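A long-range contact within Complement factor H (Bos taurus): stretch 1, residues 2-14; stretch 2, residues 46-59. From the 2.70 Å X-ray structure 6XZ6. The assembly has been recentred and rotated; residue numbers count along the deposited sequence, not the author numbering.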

# COMPACT_ATOMS: atom_id res chain seq x y z
N GLU B 2 8.34 -45.45 11.17
CA GLU B 2 8.09 -45.41 9.73
C GLU B 2 6.67 -44.90 9.39
O GLU B 2 6.04 -45.36 8.44
CB GLU B 2 8.42 -46.77 9.07
CG GLU B 2 9.73 -46.77 8.29
CD GLU B 2 11.05 -46.88 9.05
OE1 GLU B 2 11.90 -47.69 8.62
OE2 GLU B 2 11.23 -46.16 10.06
N ILE B 3 6.19 -43.94 10.19
CA ILE B 3 4.91 -43.22 10.05
C ILE B 3 5.07 -42.11 8.98
O ILE B 3 6.07 -41.38 8.99
CB ILE B 3 4.47 -42.63 11.43
CG1 ILE B 3 3.97 -43.74 12.39
CG2 ILE B 3 3.42 -41.51 11.29
CD1 ILE B 3 3.86 -43.33 13.86
N THR B 4 4.09 -41.99 8.05
CA THR B 4 4.06 -40.92 7.05
C THR B 4 2.67 -40.33 6.95
O THR B 4 1.70 -41.04 7.21
CB THR B 4 4.61 -41.32 5.66
OG1 THR B 4 4.10 -42.58 5.24
CG2 THR B 4 6.12 -41.28 5.59
N CYS B 5 2.58 -39.02 6.61
CA CYS B 5 1.34 -38.27 6.41
C CYS B 5 1.35 -37.62 5.06
O CYS B 5 2.40 -37.18 4.57
CB CYS B 5 1.13 -37.19 7.49
SG CYS B 5 1.05 -37.82 9.18
N ASP B 6 0.16 -37.45 4.53
CA ASP B 6 -0.08 -36.71 3.32
C ASP B 6 -0.20 -35.25 3.76
O ASP B 6 -0.49 -35.02 4.95
CB ASP B 6 -1.39 -37.17 2.67
CG ASP B 6 -1.31 -38.51 1.97
OD1 ASP B 6 -0.25 -38.81 1.36
OD2 ASP B 6 -2.32 -39.27 2.02
N PRO B 7 -0.01 -34.25 2.86
CA PRO B 7 -0.19 -32.85 3.27
C PRO B 7 -1.57 -32.61 3.91
O PRO B 7 -2.55 -33.23 3.48
CB PRO B 7 -0.08 -32.09 1.96
CG PRO B 7 0.63 -32.98 1.03
CD PRO B 7 0.34 -34.36 1.43
N PRO B 8 -1.67 -31.76 4.97
CA PRO B 8 -2.99 -31.50 5.57
C PRO B 8 -3.91 -30.76 4.61
O PRO B 8 -3.46 -30.08 3.69
CB PRO B 8 -2.69 -30.63 6.79
CG PRO B 8 -1.39 -30.06 6.55
CD PRO B 8 -0.62 -30.97 5.63
N ARG B 9 -5.20 -30.93 4.80
CA ARG B 9 -6.17 -30.25 3.98
C ARG B 9 -6.86 -29.29 4.95
O ARG B 9 -7.54 -29.71 5.88
CB ARG B 9 -7.10 -31.27 3.30
CG ARG B 9 -6.36 -32.12 2.25
CD ARG B 9 -7.19 -33.19 1.54
NE ARG B 9 -8.31 -32.59 0.83
CZ ARG B 9 -9.14 -33.25 0.04
NH1 ARG B 9 -8.95 -34.54 -0.19
NH2 ARG B 9 -10.14 -32.62 -0.56
N ILE B 10 -6.55 -28.00 4.80
CA ILE B 10 -7.04 -26.91 5.63
C ILE B 10 -7.79 -25.89 4.74
O ILE B 10 -7.22 -24.85 4.37
CB ILE B 10 -5.94 -26.24 6.52
CG1 ILE B 10 -5.05 -27.30 7.20
CG2 ILE B 10 -6.56 -25.31 7.57
CD1 ILE B 10 -3.74 -26.86 7.59
N PRO B 11 -9.09 -26.15 4.41
CA PRO B 11 -9.88 -25.12 3.71
C PRO B 11 -9.95 -23.84 4.59
O PRO B 11 -10.01 -23.94 5.82
CB PRO B 11 -11.27 -25.76 3.58
CG PRO B 11 -11.10 -27.16 3.88
CD PRO B 11 -9.95 -27.29 4.78
N ASN B 12 -9.93 -22.64 3.95
CA ASN B 12 -10.01 -21.31 4.57
C ASN B 12 -8.85 -21.00 5.53
O ASN B 12 -8.95 -20.11 6.39
CB ASN B 12 -11.38 -21.07 5.25
CG ASN B 12 -12.54 -21.29 4.31
OD1 ASN B 12 -12.69 -20.65 3.27
ND2 ASN B 12 -13.40 -22.20 4.66
N GLY B 13 -7.74 -21.70 5.31
CA GLY B 13 -6.49 -21.56 6.06
C GLY B 13 -5.26 -21.79 5.20
O GLY B 13 -5.38 -22.21 4.04
N VAL B 14 -4.07 -21.51 5.78
CA VAL B 14 -2.74 -21.69 5.15
C VAL B 14 -1.80 -22.40 6.14
O VAL B 14 -1.63 -21.92 7.26
CB VAL B 14 -2.00 -20.40 4.68
CG1 VAL B 14 -1.41 -20.52 3.29
CG2 VAL B 14 -2.70 -19.09 4.99
N THR B 46 0.94 -32.08 14.44
CA THR B 46 2.03 -33.05 14.34
C THR B 46 1.57 -34.28 13.55
O THR B 46 0.41 -34.69 13.67
CB THR B 46 2.52 -33.45 15.75
OG1 THR B 46 2.70 -32.27 16.53
CG2 THR B 46 3.83 -34.22 15.73
N CYS B 47 2.48 -34.85 12.73
CA CYS B 47 2.20 -36.06 11.96
C CYS B 47 2.36 -37.26 12.89
O CYS B 47 3.43 -37.49 13.45
CB CYS B 47 3.11 -36.17 10.74
SG CYS B 47 2.98 -37.73 9.83
N THR B 48 1.24 -37.99 13.10
CA THR B 48 1.15 -39.17 13.96
C THR B 48 0.55 -40.37 13.19
O THR B 48 0.20 -40.24 12.01
CB THR B 48 0.31 -38.87 15.22
OG1 THR B 48 -1.08 -38.82 14.88
CG2 THR B 48 0.75 -37.60 15.95
N ARG B 49 0.42 -41.52 13.88
CA ARG B 49 -0.14 -42.78 13.38
C ARG B 49 -1.63 -42.59 12.99
O ARG B 49 -2.14 -43.31 12.13
CB ARG B 49 0.02 -43.85 14.48
CG ARG B 49 -0.16 -45.29 14.03
CD ARG B 49 0.25 -46.25 15.14
NE ARG B 49 1.66 -46.63 15.04
CZ ARG B 49 2.67 -46.04 15.68
NH1 ARG B 49 3.91 -46.46 15.50
NH2 ARG B 49 2.44 -45.02 16.49
N ASP B 50 -2.30 -41.60 13.63
CA ASP B 50 -3.71 -41.24 13.42
C ASP B 50 -3.88 -39.94 12.60
O ASP B 50 -4.93 -39.29 12.67
CB ASP B 50 -4.41 -41.09 14.78
CG ASP B 50 -4.20 -42.24 15.74
OD1 ASP B 50 -4.57 -43.39 15.39
OD2 ASP B 50 -3.68 -42.00 16.85
N GLY B 51 -2.87 -39.59 11.80
CA GLY B 51 -2.89 -38.38 10.98
C GLY B 51 -2.38 -37.15 11.71
O GLY B 51 -1.54 -37.26 12.60
N TRP B 52 -2.88 -35.98 11.31
CA TRP B 52 -2.48 -34.70 11.89
C TRP B 52 -3.18 -34.52 13.20
O TRP B 52 -4.41 -34.63 13.27
CB TRP B 52 -2.76 -33.53 10.92
CG TRP B 52 -1.88 -33.62 9.70
CD1 TRP B 52 -2.20 -34.19 8.51
CD2 TRP B 52 -0.47 -33.33 9.64
NE1 TRP B 52 -1.10 -34.21 7.68
CE2 TRP B 52 -0.03 -33.68 8.35
CE3 TRP B 52 0.44 -32.76 10.54
CZ2 TRP B 52 1.30 -33.49 7.93
CZ3 TRP B 52 1.76 -32.60 10.14
CH2 TRP B 52 2.18 -32.96 8.85
N VAL B 53 -2.37 -34.31 14.27
CA VAL B 53 -2.87 -34.19 15.65
C VAL B 53 -2.32 -32.93 16.37
O VAL B 53 -1.11 -32.84 16.56
CB VAL B 53 -2.63 -35.49 16.47
CG1 VAL B 53 -2.97 -35.30 17.94
CG2 VAL B 53 -3.44 -36.65 15.88
N PRO B 54 -3.19 -32.01 16.86
CA PRO B 54 -4.66 -31.97 16.70
C PRO B 54 -5.05 -31.62 15.27
O PRO B 54 -4.24 -31.02 14.55
CB PRO B 54 -5.10 -30.91 17.72
CG PRO B 54 -3.95 -29.98 17.83
CD PRO B 54 -2.70 -30.82 17.60
N VAL B 55 -6.25 -32.02 14.84
CA VAL B 55 -6.73 -31.80 13.48
C VAL B 55 -6.88 -30.30 13.14
O VAL B 55 -7.63 -29.60 13.83
CB VAL B 55 -8.03 -32.60 13.17
CG1 VAL B 55 -8.40 -32.50 11.69
CG2 VAL B 55 -7.91 -34.06 13.59
N PRO B 56 -6.19 -29.80 12.08
CA PRO B 56 -6.31 -28.38 11.73
C PRO B 56 -7.62 -28.05 11.01
O PRO B 56 -7.93 -28.65 9.96
CB PRO B 56 -5.09 -28.12 10.84
CG PRO B 56 -4.29 -29.38 10.86
CD PRO B 56 -5.24 -30.47 11.18
N ARG B 57 -8.40 -27.12 11.59
CA ARG B 57 -9.69 -26.67 11.04
C ARG B 57 -9.89 -25.18 11.27
O ARG B 57 -9.77 -24.71 12.41
CB ARG B 57 -10.89 -27.45 11.64
CG ARG B 57 -11.02 -28.90 11.18
CD ARG B 57 -12.30 -29.54 11.69
NE ARG B 57 -12.22 -31.00 11.76
CZ ARG B 57 -11.78 -31.68 12.82
NH1 ARG B 57 -11.75 -33.01 12.80
NH2 ARG B 57 -11.34 -31.04 13.89
N CYS B 58 -10.19 -24.44 10.17
CA CYS B 58 -10.50 -23.01 10.16
C CYS B 58 -12.03 -22.83 10.02
O CYS B 58 -12.62 -23.20 9.00
CB CYS B 58 -9.74 -22.27 9.06
SG CYS B 58 -7.95 -22.12 9.38
N ALA B 59 -12.66 -22.32 11.09
CA ALA B 59 -14.10 -22.11 11.19
C ALA B 59 -14.45 -20.64 11.18
O ALA B 59 -13.68 -19.82 11.67
CB ALA B 59 -14.61 -22.75 12.47
O HOH W 1 -0.68 -41.71 9.15
O HOH W 2 -9.96 -25.76 7.71

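A disulfide, one tryptophan hydrogen bond and a short run of apolar packing join two mostly irregular stretches, with no direct backbone-to-backbone hydrogen bond between them. The two sides together bury 665 Å², with Cys5, Cys47, Pro8, Ile10 and Pro56 all buried. The covalent clamp is Cys5 SG to Cys47 SG, 2.0 Å, with chi3 at 97°, close to the relaxed value for a disulfide; Cys5 in m and Cys47 in t bring the sulfurs together from CA atoms 6.0 Å apart. Beside it, Trp52 does two jobs. Trp52 NE1 donates from the indole edge to Asp6 O (2.9 Å, 162°), satisfying a backbone carbonyl that no strand partner across the contact takes up, while Pro8 CB lies over a ring face, 4.0 Å from the centroid of the Trp52 five-membered ring. Proline suits this place: its compact, rigid ring offers C-H groups to the indole. Ile3 CD1 lies over the Arg49 guanidinium, 3.4 Å from Arg49 NH2, although that arginine is poorly ordered. Farther along, Ile10 CG1 meets Pro56 CB at 3.7 Å and Ile10 CG2 meets Cys58 SG at 3.9 Å. Gly13 makes room for that sulfur: an ideal CB would sit 2.6 Å from Cys58 SG, a clash. Water 2 bridges the backbones here, its O donating to Pro11 O (2.6 Å) and accepting from Cys58 N (2.8 Å).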